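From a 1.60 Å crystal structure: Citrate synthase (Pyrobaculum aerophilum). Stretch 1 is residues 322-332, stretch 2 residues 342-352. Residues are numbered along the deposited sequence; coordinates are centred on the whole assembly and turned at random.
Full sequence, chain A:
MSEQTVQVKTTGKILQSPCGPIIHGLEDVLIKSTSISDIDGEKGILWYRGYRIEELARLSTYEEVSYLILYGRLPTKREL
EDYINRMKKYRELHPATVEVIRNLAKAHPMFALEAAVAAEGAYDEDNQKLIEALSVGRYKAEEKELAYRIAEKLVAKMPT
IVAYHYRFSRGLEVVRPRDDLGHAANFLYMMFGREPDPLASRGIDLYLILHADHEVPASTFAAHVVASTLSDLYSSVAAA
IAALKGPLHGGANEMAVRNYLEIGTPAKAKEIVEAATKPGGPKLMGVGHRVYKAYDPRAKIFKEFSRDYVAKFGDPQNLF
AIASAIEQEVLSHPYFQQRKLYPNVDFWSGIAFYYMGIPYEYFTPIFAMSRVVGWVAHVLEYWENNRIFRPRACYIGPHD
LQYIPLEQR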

# COMPACT_ATOMS: atom_id res chain seq x y z
N ILE A 322 31.20 -20.58 8.27
CA ILE A 322 31.31 -20.10 6.90
C ILE A 322 31.17 -18.59 6.84
O ILE A 322 32.00 -17.89 6.25
CB ILE A 322 30.28 -20.79 6.00
CG1 ILE A 322 30.56 -22.30 5.92
CG2 ILE A 322 30.25 -20.17 4.60
CD1 ILE A 322 29.44 -23.11 5.28
N ALA A 323 30.11 -18.06 7.48
CA ALA A 323 29.91 -16.63 7.52
C ALA A 323 31.10 -15.91 8.17
O ALA A 323 31.57 -14.89 7.67
CB ALA A 323 28.63 -16.29 8.26
N SER A 324 31.62 -16.45 9.27
CA SER A 324 32.77 -15.85 9.94
C SER A 324 34.03 -15.81 9.05
O SER A 324 34.74 -14.81 9.01
CB SER A 324 33.09 -16.61 11.22
OG SER A 324 32.08 -16.41 12.18
N ALA A 325 34.27 -16.89 8.32
CA ALA A 325 35.42 -16.97 7.42
C ALA A 325 35.32 -15.92 6.33
O ALA A 325 36.29 -15.23 6.02
CB ALA A 325 35.50 -18.37 6.83
N ILE A 326 34.13 -15.79 5.76
CA ILE A 326 33.89 -14.81 4.73
C ILE A 326 34.04 -13.41 5.29
O ILE A 326 34.68 -12.55 4.69
CB ILE A 326 32.50 -15.01 4.13
CG1 ILE A 326 32.48 -16.33 3.34
CG2 ILE A 326 32.11 -13.82 3.23
CD1 ILE A 326 31.12 -16.71 2.84
N GLU A 327 33.45 -13.18 6.46
CA GLU A 327 33.55 -11.88 7.09
C GLU A 327 35.01 -11.46 7.29
O GLU A 327 35.38 -10.34 6.97
CB GLU A 327 32.84 -11.87 8.45
CG GLU A 327 32.79 -10.49 9.06
CD GLU A 327 33.03 -10.50 10.55
OE1 GLU A 327 33.85 -11.31 11.02
OE2 GLU A 327 32.50 -9.61 11.23
N GLN A 328 35.83 -12.36 7.83
CA GLN A 328 37.23 -12.06 8.07
C GLN A 328 37.97 -11.66 6.79
O GLN A 328 38.70 -10.67 6.77
CB GLN A 328 37.90 -13.25 8.75
CG GLN A 328 37.36 -13.46 10.17
CD GLN A 328 37.72 -14.82 10.76
OE1 GLN A 328 37.18 -15.22 11.78
NE2 GLN A 328 38.62 -15.54 10.09
N GLU A 329 37.66 -12.35 5.70
CA GLU A 329 38.28 -12.06 4.42
C GLU A 329 37.83 -10.70 3.90
O GLU A 329 38.65 -9.89 3.45
CB GLU A 329 37.99 -13.17 3.41
CG GLU A 329 38.66 -14.49 3.78
CD GLU A 329 40.18 -14.40 3.86
OE1 GLU A 329 40.78 -13.56 3.14
OE2 GLU A 329 40.79 -15.20 4.60
N VAL A 330 36.53 -10.42 4.04
CA VAL A 330 35.99 -9.13 3.61
C VAL A 330 36.66 -7.98 4.37
O VAL A 330 37.04 -6.97 3.77
CB VAL A 330 34.47 -9.05 3.81
CG1 VAL A 330 33.99 -7.59 3.79
CG2 VAL A 330 33.75 -9.90 2.78
N LEU A 331 36.84 -8.15 5.68
CA LEU A 331 37.42 -7.10 6.51
C LEU A 331 38.92 -6.89 6.31
O LEU A 331 39.45 -5.81 6.60
CB LEU A 331 37.13 -7.38 7.99
CG LEU A 331 35.66 -7.38 8.41
CD1 LEU A 331 35.53 -7.74 9.89
CD2 LEU A 331 35.02 -6.02 8.14
N SER A 332 39.61 -7.91 5.81
CA SER A 332 41.06 -7.84 5.61
C SER A 332 41.45 -7.52 4.17
O SER A 332 42.62 -7.27 3.88
CB SER A 332 41.72 -9.16 6.02
OG SER A 332 41.30 -10.23 5.17
N TYR A 342 31.01 -3.27 3.88
CA TYR A 342 31.07 -4.04 5.10
C TYR A 342 29.85 -4.95 5.23
O TYR A 342 28.81 -4.69 4.63
CB TYR A 342 31.06 -3.12 6.33
CG TYR A 342 32.25 -2.20 6.41
CD1 TYR A 342 32.30 -1.02 5.67
CD2 TYR A 342 33.34 -2.51 7.21
CE1 TYR A 342 33.39 -0.19 5.73
CE2 TYR A 342 34.44 -1.69 7.27
CZ TYR A 342 34.46 -0.53 6.53
OH TYR A 342 35.55 0.31 6.62
N PRO A 343 29.94 -5.95 6.12
CA PRO A 343 28.76 -6.74 6.35
C PRO A 343 27.62 -5.89 6.90
O PRO A 343 27.84 -4.90 7.64
CB PRO A 343 29.20 -7.76 7.41
CG PRO A 343 30.69 -7.87 7.23
CD PRO A 343 31.10 -6.45 6.88
N ASN A 344 26.42 -6.23 6.46
CA ASN A 344 25.22 -5.62 7.00
C ASN A 344 24.44 -6.71 7.77
O ASN A 344 24.85 -7.87 7.81
CB ASN A 344 24.40 -4.92 5.92
CG ASN A 344 23.78 -5.87 4.93
OD1 ASN A 344 23.18 -6.87 5.31
ND2 ASN A 344 23.85 -5.51 3.65
N VAL A 345 23.38 -6.32 8.45
CA VAL A 345 22.70 -7.27 9.33
C VAL A 345 22.26 -8.55 8.61
O VAL A 345 22.27 -9.64 9.21
CB VAL A 345 21.52 -6.59 10.07
CG1 VAL A 345 20.40 -6.30 9.08
CG2 VAL A 345 21.05 -7.47 11.24
N ASP A 346 21.92 -8.45 7.33
CA ASP A 346 21.47 -9.61 6.55
C ASP A 346 22.55 -10.69 6.42
O ASP A 346 22.26 -11.85 6.13
CB ASP A 346 21.01 -9.17 5.17
CG ASP A 346 19.84 -8.21 5.21
OD1 ASP A 346 19.05 -8.27 6.18
OD2 ASP A 346 19.72 -7.39 4.27
N PHE A 347 23.80 -10.28 6.57
CA PHE A 347 24.92 -11.21 6.48
C PHE A 347 24.84 -12.28 7.56
O PHE A 347 25.29 -13.42 7.35
CB PHE A 347 26.22 -10.42 6.61
CG PHE A 347 27.47 -11.22 6.38
CD1 PHE A 347 28.06 -11.25 5.13
CD2 PHE A 347 28.09 -11.88 7.42
CE1 PHE A 347 29.22 -11.95 4.93
CE2 PHE A 347 29.24 -12.58 7.21
CZ PHE A 347 29.81 -12.61 5.96
N TRP A 348 24.23 -11.92 8.69
CA TRP A 348 24.20 -12.78 9.85
C TRP A 348 22.84 -13.25 10.32
O TRP A 348 22.72 -14.32 10.88
CB TRP A 348 24.76 -12.02 11.07
CG TRP A 348 26.18 -11.65 10.98
CD1 TRP A 348 26.70 -10.43 10.69
CD2 TRP A 348 27.30 -12.55 11.10
NE1 TRP A 348 28.07 -10.49 10.68
CE2 TRP A 348 28.46 -11.78 10.91
CE3 TRP A 348 27.42 -13.91 11.38
CZ2 TRP A 348 29.74 -12.33 10.98
CZ3 TRP A 348 28.68 -14.46 11.44
CH2 TRP A 348 29.83 -13.66 11.24
N SER A 349 21.81 -12.41 10.13
CA SER A 349 20.53 -12.62 10.80
C SER A 349 19.69 -13.85 10.49
O SER A 349 18.86 -14.23 11.30
CB SER A 349 19.65 -11.39 10.67
OG SER A 349 19.16 -11.28 9.37
N GLY A 350 19.94 -14.51 9.36
CA GLY A 350 19.21 -15.72 9.01
C GLY A 350 19.73 -16.97 9.68
O GLY A 350 19.03 -17.98 9.77
N ILE A 351 20.94 -16.89 10.22
CA ILE A 351 21.59 -18.07 10.80
C ILE A 351 20.87 -18.62 12.02
O ILE A 351 20.48 -19.79 12.06
CB ILE A 351 23.06 -17.78 11.11
CG1 ILE A 351 23.82 -17.46 9.80
CG2 ILE A 351 23.67 -18.96 11.88
CD1 ILE A 351 25.25 -17.00 10.01
N ALA A 352 20.61 -17.76 12.99
CA ALA A 352 19.91 -18.19 14.19
C ALA A 352 18.51 -18.67 13.84
O ALA A 352 18.10 -19.74 14.30
CB ALA A 352 19.87 -17.06 15.20

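The contact centres on A323, whose CA-to-CB bond points toward stretch 2 and whose methyl group meets three side chains: CB of A323 lies 3.7 Å from CZ3 of W348, 3.9 Å from CE2 of F347 and 3.9 Å from CD1 of I351. With only a methyl group here, the two aromatic rings come close to the helix backbone, and F347 takes the largest share of the buried surface. Its t rotamer (chi1 -173°) carries the ring to the helix, where its edge meets both carbonyl and side chain: CE2 of F347 is 3.3 Å from O of A323, and CZ is 3.8 Å from CG2 of I326. O of A323 already accepts the helical hydrogen bond from N of E327 (2.8 Å), so the ring edge packs against a backbone whose polar groups are paired.

Further along the helix, the contact passes to P343 and Y342. The compact ring of P343 packs against E327, V330 and L331, which lie within about one helical turn on the same side of the helix, with CG of P343 3.8 Å from CG of E327 and CD 4.1 Å from CD2 of L331; V330 makes a looser approach, CG1 to CD of P343 at 4.4 Å. L331 starts sideways, but its end comes nearer, placing CD2 4.0 Å from CD2 of Y342 at the more exposed margin.

The polar edge follows the W348 indole, which also starts sideways before its end approaches the helix. The ring edge of W348 meets the helix with CZ2 of W348 3.8 Å from CD of E327 and CH2 of W348 3.7 Å from OG of S324. E327 serves both environments: its methylene groups add to the apolar packing, while both carboxylate oxygens, like NE1 of W348, are hydrogen-bonded elsewhere in the structure. No hydrogen bond crosses between the stretches; the 427 Å² of buried surface, summed over both sides, reflects close packing of side chains and backbone.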